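Local structure of large exoprotein involved in heme utilization or adhesion (Yersinia kristensenii ATCC 33638, 5E3E) at residues R34-A37 with E38-S42; K43-D46 with S47-K51; G1-L4 with I5-H8; D53-L56 with S57-K61; L16-R19 with V20-N24. The protein probably acts as the toxic RNase domain of a contact-dependent growth inhibition system, with an RNase A-like fold, and is bound here by its immunity protein CdiI. All blocks are in the same frame, centred on the assembly; numbering follows the deposited sequence. Where two conformers were deposited one is given.

Contact 1 (R34-A37 with E38-S42); sequences RTTA and EAVTS
T41 meets A37 twice at one carbonyl in the first turns of helix 34-47. The side-chain hydroxyl OG1 of T41 donates to A37 O at 2.8 Å, and the backbone N of T41 donates to the same oxygen at 3.0 Å. The two donors grip the oxygen from opposite faces of the carbonyl plane, each tilted about 30° from it. The torsion responsible sets OG1 beside the backbone N of T41 (chi1 -64°), turned toward the preceding turn and A37 O. One turn earlier R34 and E38 form a long salt bridge: OE2 of E38 lies 3.9 Å from NE of R34, with the guanidinium and carboxylate planes 44° apart and no N-H aimed at the oxygen. The carboxylate rests nearer the aliphatic arm, OE2 of E38 being 3.4 Å from CG of R34. Alongside both pairs runs the regular i to i+4 ladder, in which V40 N reaches T36 O at 2.9 Å. D33 binds the hydroxyl of T36, while V40 packs on F31, I74 and A91. The chemistry is thus uneven: T41 ties its hydroxyl into the helix backbone, whereas the attraction between R34 and E38 is probably mainly electrostatic.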
loop_
_atom_site.group_PDB
_atom_site.type_symbol
_atom_site.label_atom_id
_atom_site.label_comp_id
_atom_site.label_asym_id
_atom_site.label_seq_id
_atom_site.Cartn_x
_atom_site.Cartn_y
_atom_site.Cartn_z
ATOM N N ARG B 34 -16.437 -10.963 7.818
ATOM C CA ARG B 34 -16.441 -9.784 8.700
ATOM C C ARG B 34 -15.846 -10.062 10.068
ATOM O O ARG B 34 -15.091 -9.262 10.597
ATOM C CB ARG B 34 -17.873 -9.207 8.826
ATOM C CG ARG B 34 -17.916 -7.784 9.396
ATOM C CD ARG B 34 -19.287 -7.116 9.227
ATOM N NE ARG B 34 -19.154 -5.713 8.775
ATOM C CZ ARG B 34 -20.158 -4.843 8.644
ATOM N NH1 ARG B 34 -21.408 -5.186 8.950
ATOM N NH2 ARG B 34 -19.903 -3.607 8.216
ATOM N N THR B 35 -16.139 -11.217 10.650
ATOM C CA THR B 35 -15.589 -11.529 11.955
ATOM C C THR B 35 -14.066 -11.542 11.923
ATOM O O THR B 35 -13.413 -11.044 12.837
ATOM C CB THR B 35 -16.129 -12.881 12.451
ATOM O OG1 THR B 35 -17.523 -12.730 12.650
ATOM C CG2 THR B 35 -15.501 -13.298 13.765
ATOM N N THR B 36 -13.512 -12.104 10.863
ATOM C CA THR B 36 -12.067 -12.145 10.687
ATOM C C THR B 36 -11.487 -10.749 10.456
ATOM O O THR B 36 -10.486 -10.398 11.049
ATOM C CB THR B 36 -11.712 -13.074 9.515
ATOM O OG1 THR B 36 -12.279 -14.372 9.755
ATOM C CG2 THR B 36 -10.227 -13.179 9.343
ATOM N N ALA B 37 -12.122 -9.958 9.594
ATOM C CA ALA B 37 -11.623 -8.612 9.317
ATOM C C ALA B 37 -11.600 -7.801 10.588
ATOM O O ALA B 37 -10.658 -7.042 10.837
ATOM C CB ALA B 37 -12.479 -7.935 8.295
ATOM N N GLU B 38 -12.661 -7.926 11.379
ATOM C CA GLU B 38 -12.754 -7.181 12.630
ATOM C C GLU B 38 -11.692 -7.641 13.630
ATOM O O GLU B 38 -11.067 -6.816 14.295
ATOM C CB GLU B 38 -14.170 -7.276 13.215
ATOM C CG GLU B 38 -15.153 -6.324 12.526
ATOM C CD GLU B 38 -16.596 -6.454 12.997
ATOM O OE1 GLU B 38 -16.861 -7.020 14.086
ATOM O OE2 GLU B 38 -17.486 -5.980 12.265
ATOM N N ALA B 39 -11.505 -8.949 13.746
ATOM C CA ALA B 39 -10.533 -9.519 14.692
ATOM C C ALA B 39 -9.110 -9.097 14.346
ATOM O O ALA B 39 -8.339 -8.724 15.223
ATOM C CB ALA B 39 -10.636 -11.063 14.736
ATOM N N VAL B 40 -8.764 -9.164 13.064
ATOM C CA VAL B 40 -7.456 -8.762 12.582
ATOM C C VAL B 40 -7.239 -7.270 12.790
ATOM O O VAL B 40 -6.182 -6.868 13.276
ATOM C CB VAL B 40 -7.281 -9.126 11.091
ATOM C CG1 VAL B 40 -6.038 -8.482 10.494
ATOM C CG2 VAL B 40 -7.207 -10.655 10.930
ATOM N N THR B 41 -8.232 -6.456 12.437
ATOM C CA THR B 41 -8.129 -5.019 12.620
ATOM C C THR B 41 -7.844 -4.677 14.072
ATOM O O THR B 41 -6.906 -3.903 14.361
ATOM C CB THR B 41 -9.411 -4.274 12.175
ATOM O OG1 THR B 41 -9.611 -4.445 10.767
ATOM C CG2 THR B 41 -9.294 -2.801 12.486
ATOM N N SER B 42 -8.622 -5.266 14.992
ATOM C CA SER B 42 -8.400 -5.011 16.430
ATOM C C SER B 42 -7.029 -5.467 16.907
ATOM O O SER B 42 -6.376 -4.736 17.622
ATOM C CB SER B 42 -9.474 -5.663 17.302
ATOM O OG SER B 42 -10.761 -5.238 16.884
#

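Contact 2 (K43-D46 with S47-K51); sequences KAID and SNQAK
N48 and A44 come together because chi1 of N48 (-74°) keeps CG beside its own backbone N, and chi2 (-82°) then turns the amide so that ND2 faces back along the chain. In Q49 the first torsion is extended, and a bend at chi2 folds the amide back alongside I45. The bond that results at N48 is short and straight: ND2 of N48 lies 2.7 Å from A44 O, with an N-H...O angle of 171°. The acceptor sits almost exactly in the amide plane, so the N-H is used in its natural direction. ND2 also binds D67 O, and two backbone carbonyls, one from the helix and one from strand 63-68, therefore hold this amide nitrogen.

The backbone around it is leaving helix 34-47. S47 N still closes a normal turn onto K43 O at 2.9 Å, and OG of S47 adds a weak bond to K43 O at 3.2 Å. N48 N reaches I45 O at 3.1 Å, so an i to i+3 bond appears here. Separately, OE1 of Q49 touches the CG2 methyl of I45 at 3.5 Å, the two side chains running the same way, while NE2 of Q49 binds D53. N48 is the residue right before helix 49-58, yet its side chain does not cap that helix. Its chemistry serves the helix behind it: the amide gives A44 O a side-chain donor at the end of helix 34-47, and links the junction of the two helices to the sheet.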
loop_
_atom_site.group_PDB
_atom_site.type_symbol
_atom_site.label_atom_id
_atom_site.label_comp_id
_atom_site.label_asym_id
_atom_site.label_seq_id
_atom_site.Cartn_x
_atom_site.Cartn_y
_atom_site.Cartn_z
ATOM N N LYS B 43 -6.588 -6.661 16.522
ATOM C CA LYS B 43 -5.257 -7.151 16.937
ATOM C C LYS B 43 -4.114 -6.275 16.388
ATOM O O LYS B 43 -3.135 -5.991 17.080
ATOM C CB LYS B 43 -5.049 -8.606 16.525
ATOM C CG LYS B 43 -5.929 -9.586 17.298
ATOM C CD LYS B 43 -5.648 -11.020 16.903
ATOM C CE LYS B 43 -6.222 -11.346 15.539
ATOM N NZ LYS B 43 -6.269 -12.805 15.284
ATOM N N ALA B 44 -4.243 -5.840 15.145
ATOM C CA ALA B 44 -3.230 -4.998 14.524
ATOM C C ALA B 44 -3.156 -3.649 15.225
ATOM O O ALA B 44 -2.073 -3.130 15.464
ATOM C CB ALA B 44 -3.530 -4.803 13.039
ATOM N N ILE B 45 -4.296 -3.063 15.558
ATOM C CA ILE B 45 -4.271 -1.780 16.280
ATOM C C ILE B 45 -3.639 -1.953 17.677
ATOM O O ILE B 45 -2.765 -1.164 18.095
ATOM C CB ILE B 45 -5.678 -1.173 16.396
ATOM C CG1 ILE B 45 -6.137 -0.627 15.037
ATOM C CG2 ILE B 45 -5.700 -0.071 17.469
ATOM C CD1 ILE B 45 -7.643 -0.489 14.922
ATOM N N ASP B 46 -4.060 -2.989 18.383
ATOM C CA ASP B 46 -3.579 -3.231 19.737
ATOM C C ASP B 46 -2.090 -3.544 19.773
ATOM O O ASP B 46 -1.366 -3.051 20.647
ATOM C CB ASP B 46 -4.364 -4.355 20.416
ATOM C CG ASP B 46 -5.795 -3.942 20.761
ATOM O OD1 ASP B 46 -6.088 -2.725 20.833
ATOM O OD2 ASP B 46 -6.630 -4.836 20.963
ATOM N N SER B 47 -1.606 -4.334 18.829
ATOM C CA SER B 47 -0.176 -4.628 18.793
ATOM C C SER B 47 0.697 -3.485 18.238
ATOM O O SER B 47 1.926 -3.574 18.305
ATOM C CB SER B 47 0.090 -5.946 18.070
ATOM O OG SER B 47 0.018 -5.803 16.680
ATOM N N ASN B 48 0.083 -2.418 17.712
ATOM C CA ASN B 48 0.830 -1.259 17.181
ATOM C C ASN B 48 0.498 0.036 17.899
ATOM O O ASN B 48 0.699 1.125 17.357
ATOM C CB ASN B 48 0.533 -1.079 15.695
ATOM C CG ASN B 48 1.215 -2.121 14.843
ATOM O OD1 ASN B 48 2.399 -1.997 14.508
ATOM N ND2 ASN B 48 0.476 -3.148 14.479
ATOM N N GLN B 49 -0.007 -0.069 19.115
ATOM C CA GLN B 49 -0.578 1.097 19.780
ATOM C C GLN B 49 0.485 2.138 20.082
ATOM O O GLN B 49 0.200 3.338 20.040
ATOM C CB GLN B 49 -1.313 0.694 21.064
ATOM C CG GLN B 49 -2.182 1.803 21.640
ATOM C CD GLN B 49 -3.256 2.253 20.671
ATOM O OE1 GLN B 49 -4.033 1.440 20.172
ATOM N NE2 GLN B 49 -3.289 3.549 20.377
ATOM N N ALA B 50 1.707 1.683 20.359
ATOM C CA ALA B 50 2.842 2.591 20.586
ATOM C C ALA B 50 3.181 3.415 19.346
ATOM O O ALA B 50 3.392 4.629 19.430
ATOM C CB ALA B 50 4.068 1.796 21.042
ATOM N N LYS B 51 3.254 2.734 18.208
ATOM C CA LYS B 51 3.437 3.349 16.894
ATOM C C LYS B 51 2.290 4.342 16.523
ATOM O O LYS B 51 2.538 5.421 15.968
ATOM C CB LYS B 51 3.524 2.216 15.876
ATOM C CG LYS B 51 4.008 2.553 14.500
ATOM C CD LYS B 51 4.037 1.292 13.661
ATOM C CE LYS B 51 4.266 1.618 12.202
ATOM N NZ LYS B 51 4.281 0.360 11.398
#

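Contact 3 (G1-L4 with I5-H8); sequences GGHL and IDRH
L4 and R7 lie side by side, pointing the same way from one 3-10 turn, with CD2 of L4 3.6 Å from CD of R7. Both side chains set CG beside their own backbone N; an extended chi2 lays CD of R7 against the leucine, and the bend at chi3 (37°) then carries the guanidinium onward. H3 and D6 make the second pair: OD2 of D6 approaches CB of H3 at 3.7 Å, obliquely to the imidazole. The turn itself rests on two i to i+3 bonds, D6 N to H3 O and R7 N to L4 O, each 2.9 Å, consistent with the tight winding of a 3-10 turn.

Beyond the turn, NE of R7 forms a salt bridge and NE2 of H8 a hydrogen bond with D21 of the CdiI immunity protein, and L4 packs on L25 of that chain. On the toxin side, ND1 of H8 binds S29 O, the backbone of H8 bonds to that of F31 in the same strand 27-31, and its ring meets Y111. L4 lies on T109 of strand 105-113, and R7 O accepts from R19 of helix 13-19. The N-terminal turn thus sits among two strands, one helix and the immunity protein.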
loop_
_atom_site.group_PDB
_atom_site.type_symbol
_atom_site.label_atom_id
_atom_site.label_comp_id
_atom_site.label_asym_id
_atom_site.label_seq_id
_atom_site.Cartn_x
_atom_site.Cartn_y
_atom_site.Cartn_z
ATOM N N GLY B 1 -19.019 8.915 1.640
ATOM C CA GLY B 1 -18.535 7.709 0.909
ATOM C C GLY B 1 -18.717 6.419 1.691
ATOM O O GLY B 1 -19.467 6.362 2.651
ATOM N N GLY B 2 -18.042 5.368 1.258
ATOM C CA GLY B 2 -18.121 4.062 1.928
ATOM C C GLY B 2 -16.914 3.795 2.816
ATOM O O GLY B 2 -16.061 4.650 2.980
ATOM N N HIS B 3 -16.852 2.601 3.396
ATOM C CA HIS B 3 -15.661 2.164 4.151
ATOM C C HIS B 3 -14.882 1.206 3.265
ATOM O O HIS B 3 -15.380 0.105 2.961
ATOM C CB HIS B 3 -16.072 1.471 5.452
ATOM C CG HIS B 3 -16.868 2.361 6.361
ATOM N ND1 HIS B 3 -16.362 3.538 6.873
ATOM C CD2 HIS B 3 -18.136 2.260 6.833
ATOM C CE1 HIS B 3 -17.289 4.130 7.613
ATOM N NE2 HIS B 3 -18.366 3.367 7.617
ATOM N N LEU B 4 -13.692 1.630 2.830
ATOM C CA LEU B 4 -12.984 0.887 1.787
ATOM C C LEU B 4 -12.530 -0.498 2.207
ATOM O O LEU B 4 -12.348 -1.368 1.359
ATOM C CB LEU B 4 -11.808 1.666 1.217
ATOM C CG LEU B 4 -12.229 2.976 0.508
ATOM C CD1 LEU B 4 -11.020 3.712 0.020
ATOM C CD2 LEU B 4 -13.189 2.766 -0.640
ATOM N N ILE B 5 -12.393 -0.733 3.488
ATOM C CA ILE B 5 -12.073 -2.092 3.933
ATOM C C ILE B 5 -13.126 -3.074 3.409
ATOM O O ILE B 5 -12.832 -4.240 3.203
ATOM C CB ILE B 5 -11.935 -2.196 5.469
ATOM C CG1 ILE B 5 -11.289 -3.516 5.899
ATOM C CG2 ILE B 5 -13.274 -2.003 6.175
ATOM C CD1 ILE B 5 -10.469 -3.381 7.146
ATOM N N ASP B 6 -14.351 -2.596 3.158
ATOM C CA ASP B 6 -15.412 -3.505 2.713
ATOM C C ASP B 6 -15.191 -4.029 1.311
ATOM O O ASP B 6 -15.804 -5.061 0.921
ATOM C CB ASP B 6 -16.795 -2.842 2.843
ATOM C CG ASP B 6 -17.166 -2.543 4.294
ATOM O OD1 ASP B 6 -16.681 -3.255 5.201
ATOM O OD2 ASP B 6 -17.936 -1.587 4.550
ATOM N N ARG B 7 -14.315 -3.365 0.552
ATOM C CA ARG B 7 -13.876 -3.880 -0.763
ATOM C C ARG B 7 -12.998 -5.146 -0.599
ATOM O O ARG B 7 -12.653 -5.803 -1.599
ATOM C CB ARG B 7 -13.072 -2.811 -1.516
ATOM C CG ARG B 7 -13.932 -1.628 -1.897
ATOM C CD ARG B 7 -13.132 -0.424 -2.321
ATOM N NE ARG B 7 -11.948 -0.775 -3.067
ATOM C CZ ARG B 7 -11.919 -1.301 -4.296
ATOM N NH1 ARG B 7 -13.033 -1.559 -4.945
ATOM N NH2 ARG B 7 -10.741 -1.581 -4.855
ATOM N N HIS B 8 -12.661 -5.476 0.638
ATOM C CA HIS B 8 -11.701 -6.563 0.982
ATOM C C HIS B 8 -12.259 -7.466 2.067
ATOM O O HIS B 8 -11.500 -8.047 2.868
ATOM C CB HIS B 8 -10.364 -5.977 1.413
ATOM C CG HIS B 8 -9.831 -4.993 0.433
ATOM N ND1 HIS B 8 -9.180 -5.369 -0.712
ATOM C CD2 HIS B 8 -9.916 -3.640 0.389
ATOM C CE1 HIS B 8 -8.857 -4.293 -1.408
ATOM N NE2 HIS B 8 -9.322 -3.234 -0.777
#

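Contact 4 (D53-L56 with S57-K61); sequences DSYL and SGSQK
Y55 and K61 supply the hydrogen bond that spans the end of helix 49-58: OH of Y55 donates to K61 O at 3.0 Å, from 47° above the carbonyl plane. The phenol reaches past the helix end because chi1 of Y55 (163°) swings the ring away from its own backbone N.

The backbone bonds record the helix closing. G58 N binds S54 O at 3.0 Å and S59 N meets Y55 O at 3.1 Å, and S59 is where the chain leaves helical angles. OG of S57 adds only weak, unsettled contacts to the carbonyls of D53 and S54. Just beyond, K61 N donates to OG of S59 at 3.2 Å, forming an ST turn in the loop leading to strand 63-68.

Apolar contacts gather round the tyrosine ring. CB of K61 lies at the ring edge, in its plane, 3.7 Å from CE1 of Y55. CB of S59 comes obliquely to CD1 of Y55 at 3.8 Å. R97 makes a cation-pi contact with the same ring and also hydrogen-bonds K61 O. K61 additionally packs on Y12 of the CdiI immunity protein.

K61 O therefore accepts from both a neutral phenol and a guanidinium; the positive charge of R97 would probably polarise that carbonyl further, and the tyrosine joins helix end to loop through both ring and hydroxyl.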
loop_
_atom_site.group_PDB
_atom_site.type_symbol
_atom_site.label_atom_id
_atom_site.label_comp_id
_atom_site.label_asym_id
_atom_site.label_seq_id
_atom_site.Cartn_x
_atom_site.Cartn_y
_atom_site.Cartn_z
ATOM N N ASP B 53 0.374 5.912 18.725
ATOM C CA ASP B 53 0.465 7.011 19.708
ATOM C C ASP B 53 1.535 8.008 19.306
ATOM O O ASP B 53 1.293 9.202 19.361
ATOM C CB ASP B 53 0.717 6.474 21.132
ATOM C CG ASP B 53 -0.534 5.852 21.771
ATOM O OD1 ASP B 53 -1.671 6.035 21.251
ATOM O OD2 ASP B 53 -0.375 5.179 22.822
ATOM N N SER B 54 2.698 7.525 18.879
ATOM C CA SER B 54 3.762 8.413 18.368
ATOM C C SER B 54 3.330 9.139 17.113
ATOM O O SER B 54 3.642 10.311 16.943
ATOM C CB SER B 54 5.033 7.627 18.038
ATOM O OG SER B 54 5.480 6.915 19.178
ATOM N N TYR B 55 2.644 8.415 16.222
ATOM C CA TYR B 55 2.169 8.988 14.968
ATOM C C TYR B 55 1.219 10.161 15.245
ATOM O O TYR B 55 1.386 11.229 14.666
ATOM C CB TYR B 55 1.519 7.916 14.073
ATOM C CG TYR B 55 0.642 8.460 12.959
ATOM C CD1 TYR B 55 1.202 8.936 11.762
ATOM C CD2 TYR B 55 -0.733 8.503 13.091
ATOM C CE1 TYR B 55 0.407 9.419 10.750
ATOM C CE2 TYR B 55 -1.535 8.991 12.075
ATOM C CZ TYR B 55 -0.943 9.448 10.901
ATOM O OH TYR B 55 -1.712 9.956 9.881
ATOM N N LEU B 56 0.279 9.998 16.165
ATOM C CA LEU B 56 -0.738 11.030 16.423
ATOM C C LEU B 56 -0.159 12.281 17.110
ATOM O O LEU B 56 -0.569 13.406 16.832
ATOM C CB LEU B 56 -1.868 10.468 17.292
ATOM C CG LEU B 56 -2.715 9.386 16.631
ATOM C CD1 LEU B 56 -3.650 8.766 17.660
ATOM C CD2 LEU B 56 -3.484 9.926 15.439
ATOM N N SER B 57 0.813 12.073 17.975
ATOM C CA SER B 57 1.346 13.177 18.783
ATOM C C SER B 57 2.461 13.937 18.068
ATOM O O SER B 57 2.641 15.140 18.272
ATOM C CB SER B 57 1.849 12.628 20.124
ATOM O OG SER B 57 3.043 11.881 19.946
ATOM N N GLY B 58 3.231 13.241 17.244
ATOM C CA GLY B 58 4.430 13.836 16.669
ATOM C C GLY B 58 4.542 13.972 15.161
ATOM O O GLY B 58 5.430 14.676 14.694
ATOM N N SER B 59 3.677 13.312 14.394
ATOM C CA SER B 59 3.883 13.196 12.943
ATOM C C SER B 59 2.972 14.083 12.098
ATOM O O SER B 59 1.778 14.218 12.392
ATOM C CB SER B 59 3.661 11.747 12.491
ATOM O OG SER B 59 4.164 11.577 11.183
ATOM N N GLN B 60 3.507 14.614 11.013
ATOM C CA GLN B 60 2.692 15.314 10.023
ATOM C C GLN B 60 2.255 14.391 8.844
ATOM O O GLN B 60 1.607 14.843 7.916
ATOM C CB GLN B 60 3.439 16.559 9.539
ATOM C CG GLN B 60 3.674 17.535 10.694
ATOM C CD GLN B 60 4.348 18.840 10.305
ATOM O OE1 GLN B 60 5.254 19.326 11.007
ATOM N NE2 GLN B 60 3.867 19.459 9.237
ATOM N N LYS B 61 2.571 13.103 8.924
ATOM C CA LYS B 61 2.194 12.166 7.868
ATOM C C LYS B 61 0.676 12.077 7.659
ATOM O O LYS B 61 -0.103 12.111 8.623
ATOM C CB LYS B 61 2.734 10.773 8.184
ATOM C CG LYS B 61 4.231 10.609 7.976
ATOM C CD LYS B 61 4.632 9.211 8.397
ATOM C CE LYS B 61 3.870 8.192 7.552
ATOM N NZ LYS B 61 3.295 7.062 8.326
#

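Contact 5 (L16-R19 with V20-N24); sequences LLNR and VSTGN
V20 N is only weakly bonded to L16 O at 3.3 Å as the backbone leaves helix 13-19, and S21 N turns to N18 O, also at 3.3 Å, from 70° above the carbonyl plane. N18 O collects further weak approaches from the N atoms of T22 and G23, so a single carbonyl gathers the amides of the turn that follows the helix. The side chain of S21 makes a firmer bond. With chi1 at 51°, its hydroxyl lies between the backbone N and the carbonyl carbon and donates to L17 O at 3.0 Å, only 22° from the carbonyl plane.

Here the chain passes from the helix to strand 27-31, and the apolar side of the turn faces the sheet of the RNase A-like domain. V20 settles on A28 and V78, and L17 and L16 reach V78 too. Within the turn CG2 of V20 lies 4.3 Å from CD2 of L17 and closer, at 3.4 Å, to L17 O, so the methyl lies against the carbonyl oxygen that S21 OG also binds.

On the outer side N18 and T22 pass at a slant, ND2 of N18 being 3.5 Å from OG1 of T22. R19 extends its chain fully to the guanidinium, whose NH2 binds R7 O. The carbonyls of S21 and G23 accept from R80, and N24 turns its amide to E23 of the CdiI immunity protein.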
loop_
_atom_site.group_PDB
_atom_site.type_symbol
_atom_site.label_atom_id
_atom_site.label_comp_id
_atom_site.label_asym_id
_atom_site.label_seq_id
_atom_site.Cartn_x
_atom_site.Cartn_y
_atom_site.Cartn_z
ATOM N N LEU B 16 -12.056 -10.851 -7.266
ATOM C CA LEU B 16 -10.622 -10.552 -7.112
ATOM C C LEU B 16 -9.866 -10.761 -8.416
ATOM O O LEU B 16 -9.045 -9.918 -8.806
ATOM C CB LEU B 16 -10.008 -11.382 -5.984
ATOM C CG LEU B 16 -10.663 -11.165 -4.618
ATOM C CD1 LEU B 16 -9.905 -12.042 -3.665
ATOM C CD2 LEU B 16 -10.594 -9.715 -4.172
ATOM N N LEU B 17 -10.210 -11.822 -9.143
ATOM C CA LEU B 17 -9.564 -12.123 -10.404
ATOM C C LEU B 17 -9.859 -11.080 -11.450
ATOM O O LEU B 17 -9.014 -10.770 -12.285
ATOM C CB LEU B 17 -9.887 -13.553 -10.892
ATOM C CG LEU B 17 -9.161 -14.671 -10.129
ATOM C CD1 LEU B 17 -9.773 -16.044 -10.424
ATOM C CD2 LEU B 17 -7.687 -14.687 -10.448
ATOM N N ASN B 18 -11.054 -10.509 -11.418
ATOM C CA ASN B 18 -11.351 -9.424 -12.313
ATOM C C ASN B 18 -10.468 -8.180 -12.059
ATOM O O ASN B 18 -10.032 -7.528 -12.987
ATOM C CB ASN B 18 -12.835 -9.079 -12.184
ATOM C CG ASN B 18 -13.280 -8.070 -13.223
ATOM O OD1 ASN B 18 -13.528 -6.915 -12.904
ATOM N ND2 ASN B 18 -13.237 -8.465 -14.470
ATOM N N ARG B 19 -10.198 -7.868 -10.804
ATOM C CA ARG B 19 -9.343 -6.713 -10.485
ATOM C C ARG B 19 -7.925 -6.870 -11.021
ATOM O O ARG B 19 -7.299 -5.883 -11.442
ATOM C CB ARG B 19 -9.284 -6.505 -8.990
ATOM C CG ARG B 19 -10.608 -6.141 -8.361
ATOM C CD ARG B 19 -10.448 -6.092 -6.862
ATOM N NE ARG B 19 -11.729 -5.823 -6.234
ATOM C CZ ARG B 19 -11.952 -5.761 -4.924
ATOM N NH1 ARG B 19 -10.982 -5.909 -4.041
ATOM N NH2 ARG B 19 -13.177 -5.530 -4.498
ATOM N N VAL B 20 -7.396 -8.092 -11.029
ATOM C CA VAL B 20 -6.032 -8.305 -11.506
ATOM C C VAL B 20 -5.930 -8.579 -13.003
ATOM O O VAL B 20 -4.843 -8.870 -13.492
ATOM C CB VAL B 20 -5.279 -9.398 -10.744
ATOM C CG1 VAL B 20 -5.125 -8.998 -9.300
ATOM C CG2 VAL B 20 -5.939 -10.762 -10.887
ATOM N N SER B 21 -7.031 -8.545 -13.740
ATOM C CA SER B 21 -6.929 -8.718 -15.199
ATOM C C SER B 21 -7.352 -7.431 -15.863
ATOM O O SER B 21 -6.519 -6.685 -16.385
ATOM C CB SER B 21 -7.741 -9.931 -15.653
ATOM O OG SER B 21 -9.047 -9.872 -15.143
ATOM N N THR B 22 -8.633 -7.140 -15.785
ATOM C CA THR B 22 -9.191 -5.869 -16.286
ATOM C C THR B 22 -8.702 -4.636 -15.499
ATOM O O THR B 22 -8.439 -3.566 -16.070
ATOM C CB THR B 22 -10.723 -5.944 -16.212
ATOM O OG1 THR B 22 -11.176 -7.123 -16.935
ATOM C CG2 THR B 22 -11.376 -4.660 -16.778
ATOM N N GLY B 23 -8.616 -4.777 -14.185
ATOM C CA GLY B 23 -8.087 -3.700 -13.336
ATOM C C GLY B 23 -6.591 -3.556 -13.466
ATOM O O GLY B 23 -5.972 -4.194 -14.349
ATOM N N ASN B 24 -6.018 -2.684 -12.634
ATOM C CA ASN B 24 -4.620 -2.262 -12.800
ATOM C C ASN B 24 -3.755 -2.442 -11.526
ATOM O O ASN B 24 -2.761 -1.690 -11.278
ATOM C CB ASN B 24 -4.567 -0.827 -13.252
ATOM C CG ASN B 24 -5.199 0.107 -12.251
ATOM O OD1 ASN B 24 -5.724 -0.347 -11.239
ATOM N ND2 ASN B 24 -5.143 1.424 -12.512
#

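Contacts 1 and 5 are partly buried, their apolar side chains resting on the sheet, whereas contacts 2, 3 and 4 are surface contacts. Contacts 1 and 2 share helix 34-47, and contacts 2 and 4 share helix 49-58, so these three follow the chain from one helix into the next. In the first turns of its helix, contact 1 has regular i to i+4 backbone bonds; contacts 2, 4 and 5 lie at helix ends, where that pattern is disturbed, and contact 3 is a 3-10 turn. Contacts 3 and 5 touch through R7 O and R19 NH2, and contacts 3 and 1 through I5 and T41. Contacts 3, 4 and 5 also meet the CdiI chain, unlike contacts 1 and 2.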